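Local structure of DNA polymerase II large subunit (Pyrococcus horikoshii, 5BKH) at residues T81-R86 against I143-P148; F95-D100 against K114-V119. The protein contains a mini-intein, crystallised here in an alternative domain-swapped form, that probably excises itself by protein splicing from the large subunit of a DNA polymerase. All coordinates share one frame; numbering follows the deposited sequence.

Contact 1: residues T81-R86 against I143-P148; sequences TDHLIR and IEFIEP
Ile-85 lies against Phe-145 across a pair of antiparallel strands, and their two side chains mark the tight part of the contact. Ile-85 CG1 sits over one face of the Phe-145 ring, 3.8 Å from its centroid and 21° off the normal, a CH-pi contact. Ile-85 CD1 continues past the rim, 3.6 Å from Phe-145 CZ. The edge of the same ring meets His-83, whose CD2 comes within 3.5 Å of Phe-145 CD2; chi1 of 34° puts His-83 CG between the backbone N and the carbonyl carbon, bringing the imidazole to this edge.

The register is fixed by four backbone hydrogen bonds, two in each of the pairs Leu-84/Ile-146 and Arg-86/Glu-144; Ile-85/Phe-145 is the non-hydrogen-bonded pair between them. The sheet face of Leu-84 and Arg-86 is looser: Ile-146 CD1 stays 3.9 Å from Leu-84 CB, and Ile-146 CG1 3.9 Å from Arg-86 CB. Leu-84 CD1 still touches Pro-148 CD at 3.5 Å, but Arg-86 NE is 4.3 Å from Glu-144 OE1, too far for a salt bridge, and the guanidinium pairs instead with Glu-88.

Across the interface, His-83 and Phe-145 meet His-83 and Phe-145 of the second subunit: the phenyl rings stack and a hydrogen bond joins the two NE2 atoms. In the six-stranded antiparallel sheet of this intein, strand 84-89 runs between strand 135-146 and strand 94-97, where Ile-85 bonds to Thr-97.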
ATOM      1  N   THR A  81     -12.178   7.277  -6.160  1.00 70.60           N
ATOM      2  CA  THR A  81     -11.898   5.883  -5.845  1.00 78.17           C
ATOM      3  C   THR A  81     -13.093   5.240  -5.148  1.00 79.23           C
ATOM      4  O   THR A  81     -13.741   4.352  -5.713  1.00 96.62           O
ATOM      5  CB  THR A  81     -10.621   5.773  -5.000  1.00 86.74           C
ATOM      6  OG1 THR A  81     -10.566   4.487  -4.368  1.00 99.81           O
ATOM      7  CG2 THR A  81     -10.534   6.889  -3.956  1.00 91.96           C
ATOM      8  N   ASP A  82     -13.400   5.683  -3.934  1.00 79.46           N
ATOM      9  CA  ASP A  82     -14.591   5.260  -3.217  1.00 80.57           C
ATOM     10  C   ASP A  82     -15.577   6.418  -3.149  1.00 69.87           C
ATOM     11  O   ASP A  82     -15.261   7.558  -3.497  1.00 87.91           O
ATOM     12  CB  ASP A  82     -14.241   4.754  -1.812  1.00 83.80           C
ATOM     13  CG  ASP A  82     -13.430   5.755  -1.013  1.00101.47           C
ATOM     14  OD1 ASP A  82     -13.027   5.418   0.120  1.00107.01           O
ATOM     15  OD2 ASP A  82     -13.189   6.876  -1.516  1.00107.29           O
ATOM     16  N   HIS A  83     -16.784   6.111  -2.693  1.00 63.97           N
ATOM     17  CA  HIS A  83     -17.870   7.075  -2.665  1.00 61.80           C
ATOM     18  C   HIS A  83     -18.423   7.197  -1.252  1.00 49.72           C
ATOM     19  O   HIS A  83     -18.183   6.347  -0.390  1.00 60.85           O
ATOM     20  CB  HIS A  83     -18.980   6.664  -3.634  1.00 49.40           C
ATOM     21  CG  HIS A  83     -19.150   5.182  -3.745  1.00 84.42           C
ATOM     22  ND1 HIS A  83     -18.719   4.464  -4.839  1.00 92.54           N
ATOM     23  CD2 HIS A  83     -19.698   4.280  -2.895  1.00 68.81           C
ATOM     24  CE1 HIS A  83     -18.995   3.184  -4.660  1.00 92.06           C
ATOM     25  NE2 HIS A  83     -19.590   3.047  -3.489  1.00 87.40           N
ATOM     26  N   LEU A  84     -19.166   8.269  -1.018  1.00 54.26           N
ATOM     27  CA  LEU A  84     -19.805   8.487   0.268  1.00 62.86           C
ATOM     28  C   LEU A  84     -21.293   8.189   0.181  1.00 58.14           C
ATOM     29  O   LEU A  84     -21.875   8.091  -0.902  1.00 57.81           O
ATOM     30  CB  LEU A  84     -19.611   9.922   0.761  1.00 57.65           C
ATOM     31  CG  LEU A  84     -18.177  10.374   0.992  1.00 56.75           C
ATOM     32  CD1 LEU A  84     -17.802  11.374  -0.069  1.00 67.44           C
ATOM     33  CD2 LEU A  84     -18.032  10.970   2.378  1.00 59.79           C
ATOM     34  N   ILE A  85     -21.900   8.051   1.352  1.00 54.13           N
ATOM     35  CA  ILE A  85     -23.338   7.900   1.482  1.00 47.96           C
ATOM     36  C   ILE A  85     -23.903   9.242   1.925  1.00 41.11           C
ATOM     37  O   ILE A  85     -23.377   9.873   2.855  1.00 46.81           O
ATOM     38  CB  ILE A  85     -23.688   6.788   2.482  1.00 48.19           C
ATOM     39  CG1 ILE A  85     -23.721   5.435   1.784  1.00 55.77           C
ATOM     40  CG2 ILE A  85     -25.054   7.031   3.067  1.00 66.93           C
ATOM     41  CD1 ILE A  85     -23.961   4.281   2.731  1.00 55.48           C
ATOM     42  N   ARG A  86     -24.966   9.682   1.256  1.00 54.30           N
ATOM     43  CA  ARG A  86     -25.637  10.946   1.526  1.00 46.30           C
ATOM     44  C   ARG A  86     -27.052  10.650   2.004  1.00 46.60           C
ATOM     45  O   ARG A  86     -27.843  10.034   1.277  1.00 46.09           O
ATOM     46  CB  ARG A  86     -25.672  11.823   0.276  1.00 55.03           C
ATOM     47  CG  ARG A  86     -26.093  13.257   0.540  1.00 65.15           C
ATOM     48  CD  ARG A  86     -25.712  14.164  -0.615  1.00 77.29           C
ATOM     49  NE  ARG A  86     -26.842  14.965  -1.068  1.00 70.64           N
ATOM     50  CZ  ARG A  86     -27.236  16.097  -0.498  1.00 81.24           C
ATOM     51  NH1 ARG A  86     -26.598  16.606   0.544  1.00 76.28           N
ATOM     52  NH2 ARG A  86     -28.292  16.737  -0.990  1.00 84.08           N
ATOM     53  N   ILE A 143     -31.584   8.409   0.208  1.00 56.91           N
ATOM     54  CA  ILE A 143     -30.251   7.844   0.380  1.00 55.71           C
ATOM     55  C   ILE A 143     -29.585   7.785  -0.985  1.00 62.02           C
ATOM     56  O   ILE A 143     -30.120   7.165  -1.912  1.00 55.12           O
ATOM     57  CB  ILE A 143     -30.285   6.451   1.024  1.00 53.34           C
ATOM     58  CG1 ILE A 143     -30.860   6.545   2.435  1.00 50.18           C
ATOM     59  CG2 ILE A 143     -28.884   5.856   1.064  1.00 53.52           C
ATOM     60  CD1 ILE A 143     -30.885   5.237   3.166  1.00 43.49           C
ATOM     61  N   GLU A 144     -28.419   8.415  -1.105  1.00 55.34           N
ATOM     62  CA  GLU A 144     -27.714   8.526  -2.375  1.00 63.19           C
ATOM     63  C   GLU A 144     -26.251   8.161  -2.191  1.00 60.85           C
ATOM     64  O   GLU A 144     -25.591   8.671  -1.283  1.00 52.50           O
ATOM     65  CB  GLU A 144     -27.815   9.949  -2.936  1.00 76.83           C
ATOM     66  CG  GLU A 144     -28.474  10.052  -4.298  1.00 95.95           C
ATOM     67  CD  GLU A 144     -28.535  11.481  -4.802  1.00 90.62           C
ATOM     68  OE1 GLU A 144     -28.703  12.400  -3.974  1.00 90.75           O
ATOM     69  OE2 GLU A 144     -28.412  11.684  -6.028  1.00107.75           O
ATOM     70  N   PHE A 145     -25.734   7.303  -3.059  1.00 63.26           N
ATOM     71  CA  PHE A 145     -24.299   7.050  -3.111  1.00 60.26           C
ATOM     72  C   PHE A 145     -23.685   8.099  -4.031  1.00 60.16           C
ATOM     73  O   PHE A 145     -23.940   8.099  -5.240  1.00 65.49           O
ATOM     74  CB  PHE A 145     -24.018   5.630  -3.589  1.00 60.88           C
ATOM     75  CG  PHE A 145     -24.143   4.600  -2.503  1.00 77.29           C
ATOM     76  CD1 PHE A 145     -25.392   4.151  -2.099  1.00 67.65           C
ATOM     77  CD2 PHE A 145     -23.018   4.087  -1.881  1.00 77.49           C
ATOM     78  CE1 PHE A 145     -25.515   3.208  -1.096  1.00 67.81           C
ATOM     79  CE2 PHE A 145     -23.134   3.139  -0.879  1.00 74.43           C
ATOM     80  CZ  PHE A 145     -24.385   2.699  -0.486  1.00 70.03           C
ATOM     81  N   ILE A 146     -22.898   9.008  -3.457  1.00 50.54           N
ATOM     82  CA  ILE A 146     -22.435  10.191  -4.169  1.00 68.84           C
ATOM     83  C   ILE A 146     -20.914  10.200  -4.240  1.00 77.98           C
ATOM     84  O   ILE A 146     -20.215   9.661  -3.374  1.00 64.03           O
ATOM     85  CB  ILE A 146     -22.957  11.494  -3.520  1.00 64.88           C
ATOM     86  CG1 ILE A 146     -22.601  11.552  -2.034  1.00 62.86           C
ATOM     87  CG2 ILE A 146     -24.460  11.624  -3.709  1.00 73.73           C
ATOM     88  CD1 ILE A 146     -21.347  12.349  -1.731  1.00 62.91           C
ATOM     89  N   GLU A 147     -20.407  10.833  -5.295  1.00 64.99           N
ATOM     90  CA  GLU A 147     -18.980  11.049  -5.478  1.00 64.37           C
ATOM     91  C   GLU A 147     -18.699  12.538  -5.371  1.00 68.56           C
ATOM     92  O   GLU A 147     -19.180  13.315  -6.210  1.00 70.18           O
ATOM     93  CB  GLU A 147     -18.517  10.515  -6.832  1.00 60.87           C
ATOM     94  CG  GLU A 147     -18.685   9.022  -6.988  1.00 52.46           C
ATOM     95  CD  GLU A 147     -18.423   8.561  -8.404  1.00 56.06           C
ATOM     96  OE1 GLU A 147     -18.848   9.262  -9.346  1.00 61.26           O
ATOM     97  OE2 GLU A 147     -17.797   7.497  -8.575  1.00 54.95           O
ATOM     98  N   PRO A 148     -17.949  12.985  -4.372  1.00 64.46           N
ATOM     99  CA  PRO A 148     -17.715  14.423  -4.204  1.00 81.05           C
ATOM    100  C   PRO A 148     -16.891  14.971  -5.354  1.00 80.81           C
ATOM    101  O   PRO A 148     -15.853  14.392  -5.708  1.00 74.15           O
ATOM    102  CB  PRO A 148     -16.952  14.498  -2.871  1.00 88.24           C
ATOM    103  CG  PRO A 148     -16.282  13.175  -2.751  1.00 71.90           C
ATOM    104  CD  PRO A 148     -17.205  12.176  -3.390  1.00 63.87           C
TER

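Contact 2: residues F95-D100 against K114-V119; sequences FETTVD and KRAFEV
Asp-100 and Arg-115 run alongside each other, joined by a salt bridge, where the loop carrying Asp-100 meets the end of strand 110-115 and the 3-10 turn after it, in the Hint (hedgehog/intein) fold; 98-101 fits the TxxH motif of intein block B. Asp-100 OD1 alone takes both donors of a side-on grip: Arg-115 NE at 2.7 Å and Arg-115 NH2 at 2.8 Å. The carboxylate and guanidinium planes are 19° apart, so the two groups lie nearly flat with each other, the oxygen close to the guanidinium plane. Arg-115 reaches this point through a chain extended from CG to NE, its CG anti to the backbone N (chi1 -173°).

Beside this bridge the backbone adds a bond from Phe-117 N to Val-99 O, 2.9 Å long but bent, with 133° at the hydrogen. Ala-116 CB points at the first segment, 3.3 Å from Thr-98 O and 3.8 Å from Thr-97 CG2.

Further out, the 3-10 turn 116-118 shapes the second segment, Glu-118 N bonding to Arg-115 O, while a backbone bond ties Ala-116 to His-101. Arg-115 NH2 also forms a salt bridge with Glu-147 of the second subunit, and Glu-118 OE2 stands at a long 4.0 Å from Arg-115 NH1, so three carboxylates gather round the guanidinium. Phe-117 CB sits 3.8 Å above the Arg-115 guanidinium plane, over its centre.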
ATOM      1  N   PHE A  95     -26.629  14.880   5.494  1.00 71.03           N
ATOM      2  CA  PHE A  95     -25.549  14.190   6.203  1.00 61.69           C
ATOM      3  C   PHE A  95     -24.772  13.346   5.204  1.00 58.20           C
ATOM      4  O   PHE A  95     -25.308  12.372   4.677  1.00 63.21           O
ATOM      5  CB  PHE A  95     -26.106  13.323   7.333  1.00 58.90           C
ATOM      6  CG  PHE A  95     -25.057  12.786   8.274  1.00 55.38           C
ATOM      7  CD1 PHE A  95     -23.839  13.428   8.424  1.00 65.38           C
ATOM      8  CD2 PHE A  95     -25.296  11.637   9.012  1.00 51.00           C
ATOM      9  CE1 PHE A  95     -22.876  12.933   9.293  1.00 67.06           C
ATOM     10  CE2 PHE A  95     -24.341  11.139   9.883  1.00 70.44           C
ATOM     11  CZ  PHE A  95     -23.129  11.787  10.024  1.00 62.85           C
ATOM     12  N   GLU A  96     -23.518  13.703   4.946  1.00 54.89           N
ATOM     13  CA  GLU A  96     -22.641  12.909   4.093  1.00 46.58           C
ATOM     14  C   GLU A  96     -21.597  12.231   4.965  1.00 50.09           C
ATOM     15  O   GLU A  96     -21.009  12.871   5.845  1.00 50.67           O
ATOM     16  CB  GLU A  96     -21.964  13.769   3.026  1.00 46.22           C
ATOM     17  CG  GLU A  96     -22.881  14.188   1.891  1.00 66.22           C
ATOM     18  CD  GLU A  96     -22.152  14.952   0.802  1.00 75.55           C
ATOM     19  OE1 GLU A  96     -20.904  15.010   0.850  1.00 83.07           O
ATOM     20  OE2 GLU A  96     -22.824  15.488  -0.105  1.00 78.05           O
ATOM     21  N   THR A  97     -21.370  10.943   4.727  1.00 47.95           N
ATOM     22  CA  THR A  97     -20.458  10.186   5.575  1.00 39.74           C
ATOM     23  C   THR A  97     -19.950   8.976   4.800  1.00 54.95           C
ATOM     24  O   THR A  97     -20.326   8.747   3.647  1.00 52.95           O
ATOM     25  CB  THR A  97     -21.145   9.781   6.883  1.00 55.70           C
ATOM     26  OG1 THR A  97     -20.156   9.472   7.870  1.00 59.72           O
ATOM     27  CG2 THR A  97     -22.061   8.576   6.668  1.00 42.96           C
ATOM     28  N   THR A  98     -19.067   8.213   5.437  1.00 48.96           N
ATOM     29  CA  THR A  98     -18.547   6.998   4.831  1.00 51.12           C
ATOM     30  C   THR A  98     -19.490   5.830   5.098  1.00 52.31           C
ATOM     31  O   THR A  98     -20.263   5.829   6.060  1.00 54.47           O
ATOM     32  CB  THR A  98     -17.150   6.671   5.366  1.00 52.26           C
ATOM     33  OG1 THR A  98     -17.106   6.905   6.779  1.00 54.84           O
ATOM     34  CG2 THR A  98     -16.109   7.544   4.691  1.00 60.63           C
ATOM     35  N   VAL A  99     -19.408   4.817   4.231  1.00 40.96           N
ATOM     36  CA  VAL A  99     -20.298   3.670   4.336  1.00 44.31           C
ATOM     37  C   VAL A  99     -20.125   2.935   5.657  1.00 45.46           C
ATOM     38  O   VAL A  99     -21.053   2.261   6.114  1.00 48.30           O
ATOM     39  CB  VAL A  99     -20.086   2.714   3.143  1.00 52.13           C
ATOM     40  CG1 VAL A  99     -20.207   3.467   1.828  1.00 48.90           C
ATOM     41  CG2 VAL A  99     -18.741   2.026   3.245  1.00 63.31           C
ATOM     42  N   ASP A 100     -18.963   3.058   6.296  1.00 36.36           N
ATOM     43  CA  ASP A 100     -18.679   2.341   7.531  1.00 44.41           C
ATOM     44  C   ASP A 100     -18.804   3.212   8.777  1.00 38.07           C
ATOM     45  O   ASP A 100     -18.668   2.699   9.891  1.00 48.97           O
ATOM     46  CB  ASP A 100     -17.277   1.722   7.469  1.00 59.36           C
ATOM     47  CG  ASP A 100     -17.193   0.552   6.500  1.00 55.04           C
ATOM     48  OD1 ASP A 100     -18.115  -0.294   6.496  1.00 57.93           O
ATOM     49  OD2 ASP A 100     -16.198   0.473   5.747  1.00 57.59           O
ATOM     50  N   LYS A 114     -25.556   2.605  14.221  1.00 38.70           N
ATOM     51  CA  LYS A 114     -25.840   1.776  13.064  1.00 45.46           C
ATOM     52  C   LYS A 114     -24.827   2.092  11.979  1.00 42.86           C
ATOM     53  O   LYS A 114     -24.539   3.256  11.714  1.00 45.26           O
ATOM     54  CB  LYS A 114     -27.268   2.027  12.549  1.00 44.53           C
ATOM     55  CG  LYS A 114     -28.002   0.788  12.061  1.00 49.94           C
ATOM     56  CD  LYS A 114     -29.472   1.095  11.803  1.00 53.23           C
ATOM     57  CE  LYS A 114     -29.965   0.462  10.510  1.00 64.30           C
ATOM     58  NZ  LYS A 114     -31.433   0.188  10.534  1.00 56.06           N
ATOM     59  N   ARG A 115     -24.273   1.056  11.364  1.00 36.51           N
ATOM     60  CA  ARG A 115     -23.402   1.270  10.219  1.00 40.52           C
ATOM     61  C   ARG A 115     -24.158   2.017   9.125  1.00 41.58           C
ATOM     62  O   ARG A 115     -25.252   1.609   8.721  1.00 42.57           O
ATOM     63  CB  ARG A 115     -22.899  -0.075   9.711  1.00 43.45           C
ATOM     64  CG  ARG A 115     -21.865  -0.009   8.624  1.00 48.30           C
ATOM     65  CD  ARG A 115     -21.243  -1.390   8.446  1.00 51.33           C
ATOM     66  NE  ARG A 115     -20.385  -1.441   7.272  1.00 43.08           N
ATOM     67  CZ  ARG A 115     -20.595  -2.228   6.229  1.00 38.67           C
ATOM     68  NH1 ARG A 115     -21.614  -3.077   6.196  1.00 42.23           N
ATOM     69  NH2 ARG A 115     -19.763  -2.160   5.193  1.00 47.62           N
ATOM     70  N   ALA A 116     -23.577   3.129   8.663  1.00 32.41           N
ATOM     71  CA  ALA A 116     -24.221   3.953   7.642  1.00 38.35           C
ATOM     72  C   ALA A 116     -24.717   3.117   6.470  1.00 38.99           C
ATOM     73  O   ALA A 116     -25.784   3.390   5.907  1.00 47.83           O
ATOM     74  CB  ALA A 116     -23.248   5.024   7.148  1.00 33.41           C
ATOM     75  N   PHE A 117     -23.958   2.087   6.100  1.00 40.72           N
ATOM     76  CA  PHE A 117     -24.354   1.215   5.001  1.00 38.67           C
ATOM     77  C   PHE A 117     -25.702   0.551   5.260  1.00 44.38           C
ATOM     78  O   PHE A 117     -26.423   0.223   4.311  1.00 46.54           O
ATOM     79  CB  PHE A 117     -23.269   0.156   4.775  1.00 39.52           C
ATOM     80  CG  PHE A 117     -23.459  -0.656   3.528  1.00 40.41           C
ATOM     81  CD1 PHE A 117     -23.222  -0.100   2.280  1.00 42.63           C
ATOM     82  CD2 PHE A 117     -23.860  -1.979   3.603  1.00 41.82           C
ATOM     83  CE1 PHE A 117     -23.388  -0.842   1.131  1.00 54.64           C
ATOM     84  CE2 PHE A 117     -24.029  -2.733   2.454  1.00 41.69           C
ATOM     85  CZ  PHE A 117     -23.791  -2.162   1.216  1.00 55.21           C
ATOM     86  N   GLU A 118     -26.063   0.350   6.528  1.00 47.58           N
ATOM     87  CA  GLU A 118     -27.296  -0.344   6.873  1.00 45.72           C
ATOM     88  C   GLU A 118     -28.486   0.588   7.064  1.00 51.57           C
ATOM     89  O   GLU A 118     -29.611   0.100   7.210  1.00 55.94           O
ATOM     90  CB  GLU A 118     -27.107  -1.172   8.152  1.00 33.84           C
ATOM     91  CG  GLU A 118     -25.983  -2.195   8.078  1.00 57.64           C
ATOM     92  CD  GLU A 118     -26.329  -3.401   7.223  1.00 74.67           C
ATOM     93  OE1 GLU A 118     -27.521  -3.589   6.897  1.00 64.29           O
ATOM     94  OE2 GLU A 118     -25.401  -4.161   6.874  1.00 80.56           O
ATOM     95  N   VAL A 119     -28.276   1.907   7.077  1.00 43.67           N
ATOM     96  CA  VAL A 119     -29.386   2.832   7.264  1.00 39.64           C
ATOM     97  C   VAL A 119     -30.313   2.762   6.057  1.00 56.45           C
ATOM     98  O   VAL A 119     -29.862   2.631   4.910  1.00 41.71           O
ATOM     99  CB  VAL A 119     -28.860   4.259   7.499  1.00 48.21           C
ATOM    100  CG1 VAL A 119     -30.003   5.237   7.701  1.00 40.73           C
ATOM    101  CG2 VAL A 119     -27.930   4.293   8.705  1.00 48.45           C
TER

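The centres of contacts 1 and 2 are about 10 Å apart, and the two share one sheet. Their direct join is the probable hydrogen bond from Ile-85 N to Thr-97 O, 2.9 Å, with Ile-143 CD1 3.3 Å from Val-119 O at another point. Side chains also bridge them: Val-99 packs on Ile-85, and Phe-117 on Phe-145. Phe-117 also packs on Phe-145 of the second subunit, and both contacts take part in the interface with it; there Glu-147 of contact 1 pairs with Arg-115 of the second subunit. In contact 2, residues 95-100 lead into His-101, probably the block B histidine of the splicing site.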